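PDB 6A6F: iron-sulfur cluster assembly scaffold protein NifU from Fervidobacterium islandicum, which probably serves the SUF system of iron-sulfur cluster assembly as a zinc-binding, SufU-type protein that handles sulfur or nascent clusters. Local coordinates for residues N34-D39 with R120-L125; N93-K98 with Y112-Y117. One frame throughout, in Å; residues are numbered along the deposited sequence.

Contact 1 of 2, residues N34-D39 with R120-L125; sequences NLSCGD and RVKCFL. With ZN (zinc ion), chain G.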
loop_
_atom_site.group_PDB
_atom_site.type_symbol
_atom_site.label_atom_id
_atom_site.label_comp_id
_atom_site.label_asym_id
_atom_site.label_seq_id
_atom_site.Cartn_x
_atom_site.Cartn_y
_atom_site.Cartn_z
ATOM N N ASN A 34 5.110 2.266 -12.395
ATOM C CA ASN A 34 5.735 3.593 -12.186
ATOM C C ASN A 34 6.982 3.264 -11.398
ATOM O O ASN A 34 6.963 3.224 -10.159
ATOM C CB ASN A 34 4.807 4.534 -11.385
ATOM C CG ASN A 34 5.505 5.812 -10.898
ATOM O OD1 ASN A 34 6.355 6.367 -11.587
ATOM N ND2 ASN A 34 5.101 6.302 -9.725
ATOM N N LEU A 35 8.055 2.959 -12.121
ATOM C CA LEU A 35 9.301 2.482 -11.498
ATOM C C LEU A 35 9.979 3.496 -10.579
ATOM O O LEU A 35 10.633 3.085 -9.597
ATOM C CB LEU A 35 10.284 1.993 -12.570
ATOM C CG LEU A 35 9.735 0.853 -13.420
ATOM C CD1 LEU A 35 10.630 0.568 -14.598
ATOM C CD2 LEU A 35 9.589 -0.416 -12.588
ATOM N N SER A 36 9.812 4.805 -10.841
ATOM C CA SER A 36 10.430 5.797 -9.956
ATOM C C SER A 36 9.930 5.687 -8.529
ATOM O O SER A 36 10.642 6.141 -7.645
ATOM C CB SER A 36 10.274 7.232 -10.486
ATOM O OG SER A 36 8.912 7.665 -10.570
ATOM N N CYS A 37 8.736 5.086 -8.310
ATOM C CA CYS A 37 8.154 4.866 -6.977
ATOM C C CYS A 37 8.062 3.379 -6.568
ATOM O O CYS A 37 8.168 3.065 -5.380
ATOM C CB CYS A 37 6.736 5.538 -6.848
ATOM S SG CYS A 37 5.940 5.407 -5.214
ATOM N N GLY A 38 7.849 2.480 -7.538
ATOM C CA GLY A 38 7.631 1.055 -7.268
ATOM C C GLY A 38 6.161 0.600 -7.366
ATOM O O GLY A 38 5.797 -0.478 -6.860
ATOM N N ASP A 39 5.328 1.404 -8.029
ATOM C CA ASP A 39 3.888 1.137 -8.155
ATOM C C ASP A 39 3.615 0.204 -9.333
ATOM O O ASP A 39 4.219 0.357 -10.399
ATOM C CB ASP A 39 3.110 2.446 -8.368
ATOM C CG ASP A 39 3.354 3.444 -7.273
ATOM O OD1 ASP A 39 3.404 3.029 -6.104
ATOM O OD2 ASP A 39 3.460 4.635 -7.584
ATOM N N ARG A 120 5.025 12.528 -7.443
ATOM C CA ARG A 120 3.748 11.867 -7.143
ATOM C C ARG A 120 2.693 11.998 -8.250
ATOM O O ARG A 120 1.728 11.251 -8.283
ATOM C CB ARG A 120 3.193 12.342 -5.800
ATOM C CG ARG A 120 4.202 12.350 -4.672
ATOM C CD ARG A 120 5.016 11.044 -4.589
ATOM N NE ARG A 120 4.187 9.892 -4.272
ATOM C CZ ARG A 120 3.836 9.524 -3.056
ATOM N NH1 ARG A 120 3.062 8.470 -2.907
ATOM N NH2 ARG A 120 4.200 10.232 -1.987
ATOM N N VAL A 121 2.880 12.925 -9.159
ATOM C CA VAL A 121 2.043 13.026 -10.316
ATOM C C VAL A 121 2.024 11.732 -11.114
ATOM O O VAL A 121 1.007 11.358 -11.672
ATOM C CB VAL A 121 2.500 14.191 -11.222
ATOM C CG1 VAL A 121 1.839 14.121 -12.594
ATOM C CG2 VAL A 121 2.144 15.508 -10.570
ATOM N N LYS A 122 3.141 11.041 -11.163
ATOM C CA LYS A 122 3.210 9.755 -11.828
ATOM C C LYS A 122 2.421 8.648 -11.145
ATOM O O LYS A 122 1.959 7.756 -11.824
ATOM C CB LYS A 122 4.662 9.296 -11.939
ATOM C CG LYS A 122 5.379 9.955 -13.106
ATOM C CD LYS A 122 6.308 11.074 -12.675
ATOM C CE LYS A 122 7.640 10.950 -13.407
ATOM N NZ LYS A 122 8.146 9.603 -13.067
ATOM N N CYS A 123 2.337 8.704 -9.815
ATOM C CA CYS A 123 1.543 7.810 -9.003
ATOM C C CYS A 123 0.047 8.007 -9.287
ATOM O O CYS A 123 -0.650 7.058 -9.551
ATOM C CB CYS A 123 1.852 8.006 -7.505
ATOM S SG CYS A 123 3.642 7.987 -7.117
ATOM N N PHE A 124 -0.421 9.252 -9.233
ATOM C CA PHE A 124 -1.757 9.575 -9.632
ATOM C C PHE A 124 -2.119 9.115 -11.047
ATOM O O PHE A 124 -3.219 8.567 -11.280
ATOM C CB PHE A 124 -1.984 11.075 -9.596
ATOM C CG PHE A 124 -3.309 11.467 -10.126
ATOM C CD1 PHE A 124 -4.464 11.134 -9.446
ATOM C CD2 PHE A 124 -3.419 12.127 -11.323
ATOM C CE1 PHE A 124 -5.722 11.502 -9.939
ATOM C CE2 PHE A 124 -4.663 12.474 -11.840
ATOM C CZ PHE A 124 -5.821 12.160 -11.144
ATOM N N LEU A 125 -1.222 9.365 -11.991
ATOM C CA LEU A 125 -1.487 9.080 -13.381
ATOM C C LEU A 125 -1.339 7.635 -13.799
ATOM O O LEU A 125 -1.828 7.292 -14.867
ATOM C CB LEU A 125 -0.638 9.949 -14.309
ATOM C CG LEU A 125 -1.093 11.403 -14.416
ATOM C CD1 LEU A 125 -0.110 12.144 -15.303
ATOM C CD2 LEU A 125 -2.511 11.527 -14.958
HETATM ZN ZN ZN G . 3.703 5.929 -6.013
#
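A zinc ion joins the loop 34-39 to helix 118-135. From the loop, Cys37 SG lies 2.4 Å and Asp39 OD2 2.0 Å from the zinc; from the helix, Cys123 SG binds the zinc at 2.3 Å, and Cys62 supplies the fourth ligand. Cys37 SG stands anti to its backbone N, whereas the Cys123 sulfur lies beside its own N. Behind the ligands, the Asn34 amide faces Lys122 and Cys123: ND2 donates to Asp39 OD2 over 3.2 Å, arriving from above the carboxylate plane, so one oxygen serves both metal and amide. From the helix side, Arg120 NE points almost straight at Cys123 SG (3.5 Å, 165° at the hydrogen), with the sulfur in the guanidinium plane, which would be expected to temper thiolate charge. Farther out, the bent Lys122 chain crosses Asn34 at about a right angle, CB 3.4 Å from Asn34 OD1, and its NZ makes a weak hydrogen bond to Ser36 OG. Asn34 O accepts from the backbone N of Cys37, Gly38 and Asp39; Gly38 and Asp39 both face Asn34, a G1 beta bulge. Three cysteines and one aspartate around zinc are the hallmark of the SufU-type metal site in the NifU-like N-terminal fold.

Contact 2 of 2, residues N93-K98 with Y112-Y117; sequences NMMLGK and YDVKNY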
loop_
_atom_site.group_PDB
_atom_site.type_symbol
_atom_site.label_atom_id
_atom_site.label_comp_id
_atom_site.label_asym_id
_atom_site.label_seq_id
_atom_site.Cartn_x
_atom_site.Cartn_y
_atom_site.Cartn_z
ATOM N N ASN A 93 -4.856 16.681 -17.794
ATOM C CA ASN A 93 -4.846 18.160 -17.837
ATOM C C ASN A 93 -4.740 18.806 -16.465
ATOM O O ASN A 93 -4.005 19.778 -16.285
ATOM C CB ASN A 93 -6.070 18.731 -18.575
ATOM C CG ASN A 93 -5.983 18.538 -20.083
ATOM O OD1 ASN A 93 -4.974 18.058 -20.601
ATOM N ND2 ASN A 93 -7.049 18.880 -20.788
ATOM N N MET A 94 -5.487 18.289 -15.503
ATOM C CA MET A 94 -5.417 18.786 -14.124
ATOM C C MET A 94 -3.979 18.741 -13.620
ATOM O O MET A 94 -3.460 19.732 -13.062
ATOM C CB MET A 94 -6.333 17.949 -13.200
ATOM C CG MET A 94 -6.552 18.525 -11.804
ATOM S SD MET A 94 -7.667 17.615 -10.726
ATOM C CE MET A 94 -6.925 15.975 -10.805
ATOM N N MET A 95 -3.323 17.600 -13.830
ATOM C CA MET A 95 -1.997 17.374 -13.300
ATOM C C MET A 95 -0.987 18.302 -13.924
ATOM O O MET A 95 -0.122 18.803 -13.246
ATOM C CB MET A 95 -1.556 15.932 -13.534
ATOM C CG MET A 95 -2.145 14.955 -12.533
ATOM S SD MET A 95 -1.654 15.393 -10.858
ATOM C CE MET A 95 -3.171 15.961 -10.155
ATOM N N LEU A 96 -1.093 18.506 -15.223
ATOM C CA LEU A 96 -0.273 19.486 -15.887
ATOM C C LEU A 96 -0.932 20.783 -15.442
ATOM O O LEU A 96 -1.889 20.767 -14.683
ATOM C CB LEU A 96 -0.316 19.266 -17.406
ATOM C CG LEU A 96 -0.020 17.835 -17.887
ATOM C CD1 LEU A 96 -0.407 17.646 -19.344
ATOM C CD2 LEU A 96 1.428 17.422 -17.669
ATOM N N GLY A 97 -0.464 21.923 -15.867
ATOM C CA GLY A 97 -1.126 23.140 -15.395
ATOM C C GLY A 97 -2.383 23.504 -16.153
ATOM O O GLY A 97 -2.941 24.578 -15.936
ATOM N N LYS A 98 -2.852 22.619 -17.028
ATOM C CA LYS A 98 -3.788 23.019 -18.074
ATOM C C LYS A 98 -5.230 23.067 -17.608
ATOM O O LYS A 98 -5.528 22.813 -16.450
ATOM C CB LYS A 98 -3.637 22.108 -19.297
ATOM C CG LYS A 98 -2.203 22.024 -19.787
ATOM C CD LYS A 98 -2.097 21.394 -21.170
ATOM C CE LYS A 98 -2.643 19.976 -21.172
ATOM N NZ LYS A 98 -2.378 19.207 -22.420
ATOM N N TYR A 112 -6.331 17.171 -6.896
ATOM C CA TYR A 112 -5.791 18.431 -7.416
ATOM C C TYR A 112 -4.430 18.749 -6.815
ATOM O O TYR A 112 -3.511 19.039 -7.515
ATOM C CB TYR A 112 -6.774 19.585 -7.130
ATOM C CG TYR A 112 -6.333 20.900 -7.702
ATOM C CD1 TYR A 112 -6.564 21.195 -9.022
ATOM C CD2 TYR A 112 -5.634 21.830 -6.926
ATOM C CE1 TYR A 112 -6.164 22.393 -9.568
ATOM C CE2 TYR A 112 -5.224 23.039 -7.459
ATOM C CZ TYR A 112 -5.501 23.310 -8.771
ATOM O OH TYR A 112 -5.086 24.474 -9.327
ATOM N N ASP A 113 -4.317 18.649 -5.514
ATOM C CA ASP A 113 -3.069 19.005 -4.828
ATOM C C ASP A 113 -1.840 18.203 -5.208
ATOM O O ASP A 113 -0.701 18.652 -5.006
ATOM C CB ASP A 113 -3.223 18.856 -3.342
ATOM C CG ASP A 113 -3.415 20.162 -2.670
ATOM O OD1 ASP A 113 -2.427 20.950 -2.675
ATOM O OD2 ASP A 113 -4.534 20.395 -2.143
ATOM N N VAL A 114 -2.054 17.028 -5.750
ATOM C CA VAL A 114 -0.934 16.188 -6.106
ATOM C C VAL A 114 -0.060 16.833 -7.172
ATOM O O VAL A 114 1.150 16.552 -7.255
ATOM C CB VAL A 114 -1.468 14.806 -6.553
ATOM C CG1 VAL A 114 -0.334 13.937 -7.078
ATOM C CG2 VAL A 114 -2.191 14.158 -5.375
ATOM N N LYS A 115 -0.655 17.675 -8.011
ATOM C CA LYS A 115 0.079 18.317 -9.083
ATOM C C LYS A 115 1.253 19.192 -8.575
ATOM O O LYS A 115 2.150 19.505 -9.324
ATOM C CB LYS A 115 -0.859 19.164 -9.931
ATOM C CG LYS A 115 -1.257 20.473 -9.288
ATOM C CD LYS A 115 -2.166 21.282 -10.200
ATOM C CE LYS A 115 -2.206 22.728 -9.746
ATOM N NZ LYS A 115 -2.664 23.556 -10.885
ATOM N N ASN A 116 1.241 19.559 -7.300
ATOM C CA ASN A 116 2.355 20.310 -6.712
ATOM C C ASN A 116 3.535 19.397 -6.371
ATOM O O ASN A 116 4.564 19.881 -5.934
ATOM C CB ASN A 116 1.891 21.062 -5.458
ATOM C CG ASN A 116 0.771 22.023 -5.749
ATOM O OD1 ASN A 116 0.756 22.654 -6.799
ATOM N ND2 ASN A 116 -0.178 22.125 -4.839
ATOM N N TYR A 117 3.386 18.083 -6.574
ATOM C CA TYR A 117 4.454 17.145 -6.312
ATOM C C TYR A 117 4.766 16.354 -7.597
ATOM O O TYR A 117 4.179 15.286 -7.849
ATOM C CB TYR A 117 4.073 16.219 -5.182
ATOM C CG TYR A 117 3.724 16.887 -3.892
ATOM C CD1 TYR A 117 4.575 16.842 -2.811
ATOM C CD2 TYR A 117 2.485 17.511 -3.723
ATOM C CE1 TYR A 117 4.235 17.427 -1.584
ATOM C CE2 TYR A 117 2.125 18.100 -2.525
ATOM C CZ TYR A 117 3.000 18.072 -1.455
ATOM O OH TYR A 117 2.595 18.651 -0.269
#
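Met94 carries CG anti to its backbone N (chi1 -169°) and runs straight on to SD before bending at chi3, which lays the thioether alongside Tyr112. Met95 instead bends at chi2 and chi3, so that a side chain starting away from 112-117 swings its methyl back to it. Lys115 begins in the crowded position between N and the carbonyl carbon (chi1 76°) and then runs extended, passing along the end of helix 81-95. Met94 CG sits 3.9 Å from Tyr112 CD1, and its sulfur lies at the ring edge, 5.4 Å from the Tyr112 centroid, a Met-aromatic contact. Here the last turn of helix 81-95 packs on the 3-10 segment that leads into helix 118-135, within the NifU-like fold, and Phe124 of that helix touches both methionines. Met95 CE is 3.7 Å from Lys115 N and meets Val114 CB at 4.1 Å, so the methyl packs against the 3-10 turn. Lys115 CB rests 3.4 Å from Met95 O, while its CD touches Met94 O and also lies over one face of the Tyr112 ring, offset toward the rim. That course delivers Lys115 NZ to Tyr112 OH, a 3.0 Å hydrogen bond that ties the lysine tip to the phenol. No hydrogen bond crosses between the two segments; Phe100 and Ile109 pack on Met94 as well.

How the contacts relate
Helix 118-135 connects the two contacts, whose centres are 14 Å apart. Contact 2 is nested along the chain inside the loop that contact 1 closes. One side of the helix supplies Cys123 to the zinc; from another, Phe124 and Val121 turn to contact 2. Phe124 CD2 comes within 3.3 Å of Met95 CG, while Val121 CG2 approaches Val114 O at 3.6 Å. Val114 CG1 also packs 3.6 Å from Arg120 O, in the same residue that stands behind the Cys123 ligand. Contact 2 itself holds no zinc ligand: the nearest atom of the Val114 side chain is about 9 Å from the zinc.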